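Local structure of angiopoietin-related protein 3 (Homo sapiens, 6EUA) at residues Ile132-Lys144 against Leu199-Ile211. The protein raises plasma triglycerides by inhibiting lipoprotein lipase, and through its fibrinogen-like domain, the part described here, mediates endothelial cell adhesion. Sequence-based numbering, arbitrary orientation.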
loop_
_atom_site.group_PDB
_atom_site.type_symbol
_atom_site.label_atom_id
_atom_site.label_comp_id
_atom_site.label_asym_id
_atom_site.label_seq_id
_atom_site.Cartn_x
_atom_site.Cartn_y
_atom_site.Cartn_z
ATOM N N ILE A 132 22.886 -9.049 -19.510
ATOM C CA ILE A 132 22.359 -8.677 -20.824
ATOM C C ILE A 132 22.585 -7.198 -21.102
ATOM O O ILE A 132 23.335 -6.838 -22.014
ATOM C CB ILE A 132 20.860 -8.987 -20.944
ATOM C CG1 ILE A 132 20.555 -10.416 -20.514
ATOM C CG2 ILE A 132 20.375 -8.686 -22.361
ATOM C CD1 ILE A 132 19.070 -10.668 -20.394
ATOM N N THR A 133 21.902 -6.334 -20.350
ATOM C CA THR A 133 21.994 -4.885 -20.496
ATOM C C THR A 133 22.108 -4.237 -19.121
ATOM O O THR A 133 21.956 -4.890 -18.083
ATOM C CB THR A 133 20.780 -4.296 -21.246
ATOM O OG1 THR A 133 19.592 -4.456 -20.454
ATOM C CG2 THR A 133 20.580 -4.972 -22.590
ATOM N N GLY A 134 22.367 -2.942 -19.129
ATOM C CA GLY A 134 22.380 -2.130 -17.928
ATOM C C GLY A 134 23.221 -0.885 -18.111
ATOM O O GLY A 134 24.029 -0.766 -19.032
ATOM N N ASN A 135 23.026 0.075 -17.204
ATOM C CA ASN A 135 23.847 1.285 -17.168
ATOM C C ASN A 135 24.780 1.309 -15.963
ATOM O O ASN A 135 25.339 2.360 -15.633
ATOM C CB ASN A 135 22.973 2.544 -17.191
ATOM C CG ASN A 135 21.963 2.591 -16.052
ATOM O OD1 ASN A 135 22.158 1.984 -14.997
ATOM N ND2 ASN A 135 20.870 3.319 -16.267
ATOM N N VAL A 136 24.933 0.177 -15.287
ATOM C CA VAL A 136 25.852 0.022 -14.165
ATOM C C VAL A 136 26.582 -1.301 -14.379
ATOM O O VAL A 136 25.957 -2.303 -14.759
ATOM C CB VAL A 136 25.108 0.094 -12.815
ATOM C CG1 VAL A 136 24.300 -1.179 -12.529
ATOM C CG2 VAL A 136 26.069 0.392 -11.678
ATOM N N PRO A 137 27.897 -1.343 -14.204
ATOM C CA PRO A 137 28.623 -2.594 -14.442
ATOM C C PRO A 137 28.172 -3.685 -13.482
ATOM O O PRO A 137 27.629 -3.427 -12.406
ATOM C CB PRO A 137 30.091 -2.214 -14.213
ATOM C CG PRO A 137 30.131 -0.716 -14.261
ATOM C CD PRO A 137 28.790 -0.250 -13.786
ATOM N N ASN A 138 28.390 -4.925 -13.908
ATOM C CA ASN A 138 28.001 -6.081 -13.120
ATOM C C ASN A 138 28.955 -6.289 -11.950
ATOM O O ASN A 138 30.167 -6.102 -12.081
ATOM C CB ASN A 138 27.978 -7.328 -14.001
ATOM C CG ASN A 138 27.561 -8.569 -13.241
ATOM O OD1 ASN A 138 26.677 -8.525 -12.391
ATOM N ND2 ASN A 138 28.211 -9.679 -13.535
ATOM N N ALA A 139 28.397 -6.687 -10.802
ATOM C CA ALA A 139 29.173 -7.037 -9.620
ATOM C C ALA A 139 29.054 -8.501 -9.224
ATOM O O ALA A 139 29.756 -8.931 -8.305
ATOM C CB ALA A 139 28.750 -6.173 -8.420
ATOM N N ILE A 140 28.185 -9.270 -9.873
ATOM C CA ILE A 140 27.936 -10.666 -9.521
ATOM C C ILE A 140 28.650 -11.539 -10.545
ATOM O O ILE A 140 28.593 -11.244 -11.749
ATOM C CB ILE A 140 26.423 -10.950 -9.468
ATOM C CG1 ILE A 140 25.727 -9.937 -8.554
ATOM C CG2 ILE A 140 26.135 -12.372 -8.999
ATOM C CD1 ILE A 140 24.228 -9.814 -8.774
ATOM N N PRO A 141 29.354 -12.589 -10.126
ATOM C CA PRO A 141 30.030 -13.467 -11.096
ATOM C C PRO A 141 29.043 -14.078 -12.083
ATOM O O PRO A 141 27.996 -14.599 -11.695
ATOM C CB PRO A 141 30.675 -14.537 -10.211
ATOM C CG PRO A 141 30.824 -13.887 -8.867
ATOM C CD PRO A 141 29.635 -12.973 -8.732
ATOM N N GLU A 142 29.385 -14.011 -13.368
ATOM C CA GLU A 142 28.543 -14.560 -14.420
ATOM C C GLU A 142 28.990 -15.970 -14.806
ATOM O O GLU A 142 30.152 -16.346 -14.648
ATOM C CB GLU A 142 28.572 -13.672 -15.664
ATOM C CG GLU A 142 28.088 -12.256 -15.464
ATOM C CD GLU A 142 28.111 -11.457 -16.762
ATOM O OE1 GLU A 142 27.574 -11.964 -17.777
ATOM O OE2 GLU A 142 28.681 -10.338 -16.770
ATOM N N ASN A 143 28.037 -16.745 -15.337
ATOM C CA ASN A 143 28.291 -18.086 -15.876
ATOM C C ASN A 143 28.839 -19.041 -14.819
ATOM O O ASN A 143 29.599 -19.964 -15.125
ATOM C CB ASN A 143 29.224 -18.021 -17.085
ATOM C CG ASN A 143 28.516 -17.528 -18.314
ATOM O OD1 ASN A 143 27.529 -18.125 -18.752
ATOM N ND2 ASN A 143 28.992 -16.421 -18.869
ATOM N N LYS A 144 28.459 -18.808 -13.568
ATOM C CA LYS A 144 28.875 -19.614 -12.433
ATOM C C LYS A 144 27.645 -20.032 -11.640
ATOM O O LYS A 144 26.651 -19.301 -11.571
ATOM C CB LYS A 144 29.839 -18.839 -11.518
ATOM C CG LYS A 144 30.969 -18.134 -12.257
ATOM C CD LYS A 144 32.213 -18.980 -12.281
ATOM C CE LYS A 144 33.262 -18.400 -13.228
ATOM N NZ LYS A 144 33.595 -19.363 -14.321
ATOM N N LEU A 199 23.962 0.149 1.368
ATOM C CA LEU A 199 24.534 -1.089 0.863
ATOM C C LEU A 199 25.626 -0.789 -0.156
ATOM O O LEU A 199 25.834 0.355 -0.564
ATOM C CB LEU A 199 23.439 -1.967 0.251
ATOM C CG LEU A 199 22.342 -2.316 1.266
ATOM C CD1 LEU A 199 21.042 -2.572 0.553
ATOM C CD2 LEU A 199 22.762 -3.532 2.136
ATOM N N SER A 200 26.324 -1.842 -0.572
ATOM C CA SER A 200 27.482 -1.690 -1.445
ATOM C C SER A 200 27.335 -2.539 -2.700
ATOM O O SER A 200 26.854 -3.673 -2.644
ATOM C CB SER A 200 28.773 -2.069 -0.722
ATOM O OG SER A 200 28.879 -1.403 0.522
ATOM N N TRP A 201 27.780 -1.988 -3.829
ATOM C CA TRP A 201 27.753 -2.681 -5.121
ATOM C C TRP A 201 29.077 -2.384 -5.831
ATOM O O TRP A 201 29.232 -1.345 -6.482
ATOM C CB TRP A 201 26.554 -2.247 -5.949
ATOM C CG TRP A 201 26.464 -2.894 -7.289
ATOM C CD1 TRP A 201 26.977 -2.422 -8.467
ATOM C CD2 TRP A 201 25.787 -4.117 -7.605
ATOM N NE1 TRP A 201 26.668 -3.280 -9.493
ATOM C CE2 TRP A 201 25.928 -4.324 -8.994
ATOM C CE3 TRP A 201 25.081 -5.064 -6.843
ATOM C CZ2 TRP A 201 25.410 -5.446 -9.639
ATOM C CZ3 TRP A 201 24.550 -6.171 -7.487
ATOM C CH2 TRP A 201 24.724 -6.354 -8.873
ATOM N N LYS A 202 30.029 -3.307 -5.697
ATOM C CA LYS A 202 31.379 -3.130 -6.217
ATOM C C LYS A 202 31.500 -3.918 -7.511
ATOM O O LYS A 202 31.513 -5.153 -7.499
ATOM C CB LYS A 202 32.423 -3.576 -5.199
ATOM C CG LYS A 202 33.842 -3.130 -5.527
ATOM C CD LYS A 202 34.636 -4.246 -6.192
ATOM C CE LYS A 202 34.687 -5.489 -5.316
ATOM N NZ LYS A 202 35.051 -5.156 -3.912
ATOM N N SER A 203 31.605 -3.205 -8.623
ATOM C CA SER A 203 31.679 -3.869 -9.907
ATOM C C SER A 203 33.061 -4.475 -10.130
ATOM O O SER A 203 33.991 -4.306 -9.335
ATOM C CB SER A 203 31.341 -2.896 -11.027
ATOM O OG SER A 203 32.083 -1.702 -10.877
ATOM N N GLN A 204 33.181 -5.183 -11.251
ATOM C CA GLN A 204 34.395 -5.930 -11.561
ATOM C C GLN A 204 35.606 -5.010 -11.693
ATOM O O GLN A 204 36.715 -5.371 -11.279
ATOM C CB GLN A 204 34.166 -6.731 -12.842
ATOM C CG GLN A 204 33.143 -6.071 -13.778
ATOM C CD GLN A 204 32.648 -6.990 -14.879
ATOM O OE1 GLN A 204 32.690 -8.214 -14.750
ATOM N NE2 GLN A 204 32.173 -6.400 -15.971
ATOM N N ASN A 205 35.411 -3.813 -12.256
ATOM C CA ASN A 205 36.526 -2.895 -12.479
ATOM C C ASN A 205 37.127 -2.405 -11.165
ATOM O O ASN A 205 38.351 -2.313 -11.038
ATOM C CB ASN A 205 36.078 -1.709 -13.344
ATOM C CG ASN A 205 34.678 -1.197 -12.987
ATOM O OD1 ASN A 205 34.040 -1.684 -12.052
ATOM N ND2 ASN A 205 34.191 -0.225 -13.750
ATOM N N GLY A 206 36.289 -2.096 -10.177
ATOM C CA GLY A 206 36.765 -1.567 -8.908
ATOM C C GLY A 206 35.868 -0.493 -8.315
ATOM O O GLY A 206 35.936 -0.199 -7.114
ATOM N N ARG A 207 35.012 0.093 -9.150
ATOM C CA ARG A 207 34.155 1.188 -8.716
ATOM C C ARG A 207 33.051 0.668 -7.795
ATOM O O ARG A 207 32.260 -0.195 -8.186
ATOM C CB ARG A 207 33.566 1.889 -9.937
ATOM C CG ARG A 207 32.293 2.671 -9.654
ATOM C CD ARG A 207 32.568 3.970 -8.913
ATOM N NE ARG A 207 31.363 4.787 -8.778
ATOM C CZ ARG A 207 30.743 5.400 -9.784
ATOM N NH1 ARG A 207 31.213 5.314 -11.024
ATOM N NH2 ARG A 207 29.650 6.111 -9.542
ATOM N N LEU A 208 33.001 1.186 -6.572
ATOM C CA LEU A 208 32.020 0.758 -5.582
ATOM C C LEU A 208 30.907 1.793 -5.474
ATOM O O LEU A 208 31.170 2.968 -5.206
ATOM C CB LEU A 208 32.679 0.550 -4.219
ATOM C CG LEU A 208 31.888 -0.278 -3.206
ATOM C CD1 LEU A 208 32.839 -1.067 -2.336
ATOM C CD2 LEU A 208 30.977 0.612 -2.350
ATOM N N TYR A 209 29.669 1.346 -5.663
ATOM C CA TYR A 209 28.492 2.204 -5.594
ATOM C C TYR A 209 27.856 2.101 -4.212
ATOM O O TYR A 209 27.589 0.993 -3.731
ATOM C CB TYR A 209 27.471 1.824 -6.670
ATOM C CG TYR A 209 27.963 2.055 -8.075
ATOM C CD1 TYR A 209 27.636 3.216 -8.752
ATOM C CD2 TYR A 209 28.742 1.110 -8.734
ATOM C CE1 TYR A 209 28.070 3.440 -10.035
ATOM C CE2 TYR A 209 29.185 1.327 -10.029
ATOM C CZ TYR A 209 28.844 2.502 -10.673
ATOM O OH TYR A 209 29.267 2.755 -11.959
ATOM N N SER A 210 27.629 3.253 -3.579
ATOM C CA SER A 210 26.867 3.336 -2.336
ATOM C C SER A 210 25.376 3.265 -2.661
ATOM O O SER A 210 24.870 4.090 -3.425
ATOM C CB SER A 210 27.203 4.633 -1.600
ATOM O OG SER A 210 26.580 4.702 -0.328
ATOM N N ILE A 211 24.675 2.282 -2.104
ATOM C CA ILE A 211 23.280 2.007 -2.462
ATOM C C ILE A 211 22.363 2.359 -1.293
ATOM O O ILE A 211 22.579 1.907 -0.163
ATOM C CB ILE A 211 23.088 0.540 -2.884
ATOM C CG1 ILE A 211 24.155 0.136 -3.899
ATOM C CG2 ILE A 211 21.685 0.324 -3.449
ATOM C CD1 ILE A 211 24.110 0.920 -5.191
#
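The indole of Trp201 lies against the loop that follows strand 127-134. Its NE1 donates a nearly straight hydrogen bond (166°) to Pro137 O, 3.1 Å away and close to the ring plane. Ala139 CB sits over the centre of one indole face, 3.6 Å from the centroid of the six-membered ring, a CH-pi contact. At the ring edge, near its plane, Ile140 CD1 meets Trp201 CH2 at 3.5 Å, the two side chains crossing at about a right angle. With CG anti to the backbone N (chi1 179°), Trp201 extends its ring along the loop from Pro137 to Ile140. Val136 CG2 rests on a face of the Tyr209 ring, 3.8 Å from its centroid, while Arg207 NE lies over the opposite face, toward its rim. Pro137 CB abuts Ser203 CB at 3.5 Å, a tight fit, and the backbone N of Gln204 gives a hydrogen bond to Asn138 O (3.3 Å). Strands 199-202 and 208-211 form a two-stranded antiparallel hairpin in the fibrinogen C-terminal domain, so the contact joins its turn end, Trp201 to Asn205 with Tyr209, to the loop leaving the edge of the large antiparallel sheet. With an alanine in place of Trp201, Pro137 O would probably lose its indole donor and a gap would open beneath Ala139 and beside Ile140. Behind this shell, the Asn138 side chain starts off away from the hairpin and serves its own loop: OD1 accepts from Ile140 N at 3.0 Å, an Asx turn, with the donor above the carbonyl plane, and also bonds Tyr114 OH. Ile100 and Leu102 of strand 96-104 pack on Trp201, His110 meets Tyr209 edge-to-face, and Lys202 NZ forms a salt bridge with Glu177.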